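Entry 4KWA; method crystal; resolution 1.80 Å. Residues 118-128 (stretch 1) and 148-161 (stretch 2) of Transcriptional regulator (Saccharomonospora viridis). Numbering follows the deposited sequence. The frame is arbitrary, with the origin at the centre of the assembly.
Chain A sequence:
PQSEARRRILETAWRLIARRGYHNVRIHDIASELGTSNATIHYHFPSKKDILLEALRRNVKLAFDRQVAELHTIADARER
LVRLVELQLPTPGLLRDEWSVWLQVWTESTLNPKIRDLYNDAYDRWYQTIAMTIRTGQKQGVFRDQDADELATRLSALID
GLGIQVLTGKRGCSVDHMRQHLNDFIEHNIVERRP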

# COMPACT_ATOMS: atom_id res chain seq x y z
N LEU A 118 -9.12 -1.01 14.10
CA LEU A 118 -7.85 -1.21 14.68
C LEU A 118 -6.76 -0.54 13.85
O LEU A 118 -5.90 0.14 14.42
CB LEU A 118 -7.60 -2.70 14.86
CG LEU A 118 -6.30 -3.13 15.58
CD1 LEU A 118 -6.43 -4.47 16.21
CD2 LEU A 118 -5.07 -3.14 14.65
N TYR A 119 -6.77 -0.73 12.53
CA TYR A 119 -5.77 -0.12 11.67
C TYR A 119 -5.79 1.44 11.80
O TYR A 119 -4.72 2.09 11.94
CB TYR A 119 -6.00 -0.47 10.19
CG TYR A 119 -5.05 0.32 9.28
CD1 TYR A 119 -3.73 -0.03 9.22
CD2 TYR A 119 -5.49 1.38 8.43
CE1 TYR A 119 -2.82 0.71 8.46
CE2 TYR A 119 -4.58 2.12 7.67
CZ TYR A 119 -3.28 1.73 7.65
OH TYR A 119 -2.42 2.39 6.86
N ASN A 120 -6.96 1.99 11.86
CA ASN A 120 -7.06 3.42 11.97
C ASN A 120 -6.56 3.91 13.26
O ASN A 120 -5.94 5.01 13.30
CB ASN A 120 -8.45 3.91 11.75
CG ASN A 120 -8.79 4.01 10.25
OD1 ASN A 120 -8.04 4.63 9.49
ND2 ASN A 120 -9.96 3.54 9.87
N ASP A 121 -6.93 3.27 14.34
CA ASP A 121 -6.35 3.77 15.60
C ASP A 121 -4.84 3.62 15.60
O ASP A 121 -4.18 4.44 16.18
CB ASP A 121 -6.86 2.97 16.77
CG ASP A 121 -8.27 3.27 17.09
OD1 ASP A 121 -8.84 4.25 16.52
OD2 ASP A 121 -8.80 2.51 17.90
N ALA A 122 -4.27 2.52 15.09
CA ALA A 122 -2.83 2.38 15.10
C ALA A 122 -2.18 3.48 14.19
O ALA A 122 -1.22 4.11 14.59
CB ALA A 122 -2.35 1.00 14.62
N TYR A 123 -2.78 3.72 13.01
CA TYR A 123 -2.29 4.71 12.08
C TYR A 123 -2.28 6.08 12.74
O TYR A 123 -1.29 6.86 12.68
CB TYR A 123 -3.20 4.77 10.81
CG TYR A 123 -2.78 5.90 9.97
CD1 TYR A 123 -1.73 5.78 9.17
CD2 TYR A 123 -3.43 7.11 10.02
CE1 TYR A 123 -1.25 6.81 8.43
CE2 TYR A 123 -2.98 8.17 9.31
CZ TYR A 123 -1.88 8.01 8.49
OH TYR A 123 -1.44 9.10 7.72
N ASP A 124 -3.42 6.44 13.28
CA ASP A 124 -3.60 7.73 13.96
C ASP A 124 -2.57 7.99 15.04
O ASP A 124 -2.09 9.12 15.19
CB ASP A 124 -4.95 7.79 14.63
CG ASP A 124 -6.10 7.99 13.69
OD1 ASP A 124 -5.88 8.16 12.45
OD2 ASP A 124 -7.27 7.99 14.21
N ARG A 125 -2.17 6.95 15.76
CA ARG A 125 -1.20 7.12 16.82
C ARG A 125 0.15 7.48 16.26
O ARG A 125 0.86 8.35 16.75
CB ARG A 125 -1.13 5.87 17.68
CG ARG A 125 -0.31 6.07 18.90
CD ARG A 125 -0.27 4.79 19.75
NE ARG A 125 -0.11 5.15 21.13
CZ ARG A 125 -0.21 4.25 22.12
NH1 ARG A 125 -0.46 2.95 21.82
NH2 ARG A 125 -0.12 4.64 23.38
N TRP A 126 0.48 6.87 15.14
CA TRP A 126 1.76 7.06 14.48
C TRP A 126 1.76 8.46 13.86
O TRP A 126 2.74 9.20 13.98
CB TRP A 126 1.87 5.93 13.45
CG TRP A 126 2.72 6.13 12.28
CD1 TRP A 126 2.32 6.13 10.99
CD2 TRP A 126 4.11 6.31 12.28
NE1 TRP A 126 3.41 6.31 10.15
CE2 TRP A 126 4.54 6.39 10.93
CE3 TRP A 126 5.05 6.39 13.28
CZ2 TRP A 126 5.85 6.63 10.58
CZ3 TRP A 126 6.37 6.59 12.93
CH2 TRP A 126 6.76 6.71 11.59
N TYR A 127 0.66 8.79 13.24
CA TYR A 127 0.46 10.03 12.59
C TYR A 127 0.70 11.17 13.61
O TYR A 127 1.49 12.09 13.37
CB TYR A 127 -0.93 10.09 12.03
CG TYR A 127 -1.31 11.43 11.41
CD1 TYR A 127 -0.96 11.77 10.13
CD2 TYR A 127 -2.06 12.32 12.11
CE1 TYR A 127 -1.39 12.92 9.57
CE2 TYR A 127 -2.45 13.51 11.56
CZ TYR A 127 -2.08 13.82 10.29
OH TYR A 127 -2.52 15.04 9.79
N GLN A 128 0.07 11.06 14.75
CA GLN A 128 0.28 12.06 15.84
C GLN A 128 1.72 12.11 16.37
O GLN A 128 2.22 13.20 16.62
CB GLN A 128 -0.74 11.92 16.95
CG GLN A 128 -2.19 12.06 16.53
CD GLN A 128 -2.65 13.40 15.87
OE1 GLN A 128 -3.69 13.47 15.19
NE2 GLN A 128 -1.89 14.42 16.06
N ALA A 148 2.41 20.97 10.23
CA ALA A 148 2.85 19.64 10.66
C ALA A 148 1.89 18.55 10.34
O ALA A 148 2.28 17.39 10.22
CB ALA A 148 3.12 19.63 12.15
N ASP A 149 0.62 18.87 10.24
CA ASP A 149 -0.33 17.86 9.89
C ASP A 149 -0.18 17.45 8.37
O ASP A 149 -0.28 16.27 8.02
CB ASP A 149 -1.73 18.47 10.12
CG ASP A 149 -2.22 18.40 11.56
OD1 ASP A 149 -2.73 17.33 11.93
OD2 ASP A 149 -2.26 19.43 12.27
N GLU A 150 -0.05 18.44 7.50
CA GLU A 150 0.11 18.16 6.06
C GLU A 150 1.39 17.39 5.85
O GLU A 150 1.42 16.41 5.05
CB GLU A 150 0.14 19.45 5.21
CG GLU A 150 -1.20 20.16 5.02
CD GLU A 150 -2.20 19.46 4.06
OE1 GLU A 150 -3.17 20.16 3.70
OE2 GLU A 150 -2.05 18.27 3.63
N LEU A 151 2.43 17.78 6.60
CA LEU A 151 3.73 17.12 6.55
C LEU A 151 3.65 15.71 7.11
O LEU A 151 4.25 14.83 6.53
CB LEU A 151 4.80 17.97 7.24
CG LEU A 151 6.19 17.32 7.27
CD1 LEU A 151 6.61 16.88 5.87
CD2 LEU A 151 7.24 18.27 7.84
N ALA A 152 3.06 15.48 8.31
CA ALA A 152 2.84 14.12 8.76
C ALA A 152 2.09 13.28 7.69
O ALA A 152 2.37 12.15 7.51
CB ALA A 152 2.03 14.12 10.04
N THR A 153 1.07 13.84 7.06
CA THR A 153 0.32 13.18 5.94
C THR A 153 1.23 12.80 4.84
O THR A 153 1.23 11.63 4.37
CB THR A 153 -0.80 14.07 5.43
OG1 THR A 153 -1.88 14.02 6.37
CG2 THR A 153 -1.38 13.56 4.12
N ARG A 154 2.04 13.75 4.42
CA ARG A 154 3.02 13.45 3.36
C ARG A 154 4.05 12.44 3.74
O ARG A 154 4.31 11.53 2.95
CB ARG A 154 3.67 14.73 2.88
CG ARG A 154 4.55 14.68 1.68
CD ARG A 154 4.83 16.03 0.98
NE ARG A 154 3.61 16.65 0.45
CZ ARG A 154 3.48 17.85 -0.09
NH1 ARG A 154 2.25 18.23 -0.55
NH2 ARG A 154 4.53 18.64 -0.20
N LEU A 155 4.68 12.59 4.93
CA LEU A 155 5.72 11.64 5.32
C LEU A 155 5.17 10.24 5.42
O LEU A 155 5.82 9.28 4.90
CB LEU A 155 6.45 12.10 6.59
CG LEU A 155 7.55 11.20 7.04
CD1 LEU A 155 8.61 10.97 5.95
CD2 LEU A 155 8.13 11.80 8.32
N SER A 156 4.04 10.05 6.05
CA SER A 156 3.41 8.75 6.19
C SER A 156 3.06 8.07 4.91
O SER A 156 3.31 6.86 4.73
CB SER A 156 2.19 8.79 7.10
OG SER A 156 1.25 9.71 6.71
N ALA A 157 2.51 8.88 4.01
CA ALA A 157 2.21 8.44 2.66
C ALA A 157 3.45 8.00 1.89
O ALA A 157 3.43 6.88 1.24
CB ALA A 157 1.38 9.44 1.90
N LEU A 158 4.52 8.81 1.97
CA LEU A 158 5.78 8.55 1.26
C LEU A 158 6.35 7.22 1.77
O LEU A 158 6.76 6.34 1.02
CB LEU A 158 6.73 9.70 1.46
CG LEU A 158 8.10 9.58 0.79
CD1 LEU A 158 7.99 9.35 -0.71
CD2 LEU A 158 8.96 10.80 1.03
N ILE A 159 6.33 7.08 3.07
CA ILE A 159 6.83 5.87 3.66
C ILE A 159 6.12 4.65 3.16
O ILE A 159 6.76 3.65 2.81
CB ILE A 159 6.79 5.92 5.20
CG1 ILE A 159 7.83 6.91 5.73
CG2 ILE A 159 6.88 4.49 5.76
CD1 ILE A 159 7.67 7.29 7.17
N ASP A 160 4.79 4.65 3.23
CA ASP A 160 3.99 3.48 2.74
C ASP A 160 4.23 3.15 1.23
O ASP A 160 4.43 2.01 0.84
CB ASP A 160 2.51 3.75 2.99
CG ASP A 160 2.14 3.63 4.42
OD1 ASP A 160 2.87 3.03 5.18
OD2 ASP A 160 1.10 4.08 4.75
N GLY A 161 4.29 4.17 0.40
CA GLY A 161 4.59 4.01 -0.98
C GLY A 161 5.95 3.40 -1.31
O GLY A 161 6.11 2.58 -2.22
O HOH W 1 3.62 5.53 7.25
O HOH W 2 -1.80 17.03 14.75
O HOH W 3 -4.61 15.48 13.47

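Two helices, 118-128 and 148-161, cross at 120° with their axes 10.1 Å apart at closest approach, burying 375 Å² between them. The spacing is bridged mainly by long aromatic side chains of the first helix: Tyr119, Tyr123, Trp126 and Tyr127 all adopt the t rotamer at chi1, leave their backbone sideways and bring their ends to the second helix. Small residues, Ala152 and Ser156, receive Tyr127 and Tyr123, while Ile159 meets the Trp126 ring. Direct hydrogen bonds come from two tyrosine hydroxyls: Tyr123 OH donates to Ser156 OG (2.9 Å), which lies at the ring edge, and Tyr127 OH donates to Asp149 OD1 (3.1 Å). Ser156, p at chi1 and pointing toward the first helix, is short enough to meet a phenol in this buried setting. Apolar packing centres on Tyr127, the most extensively covered residue, whose CE1 lies 3.7 Å from Ala152 CB; the methyl leaves room for the ring where the backbones are nearest, Tyr127 CA to Ala152 CA being 6.1 Å. Trp126 CZ2 meets Ile159 CD1 (3.9 Å) edge-on. Water completes the contact. Water 1 accepts from Trp126 NE1 (3.0 Å) and donates to Ser156 O (2.9 Å), satisfying the buried indole. At the more exposed end, waters 2 and 3 link Gln128 NE2 and OE1, respectively, to Asp149 OD1.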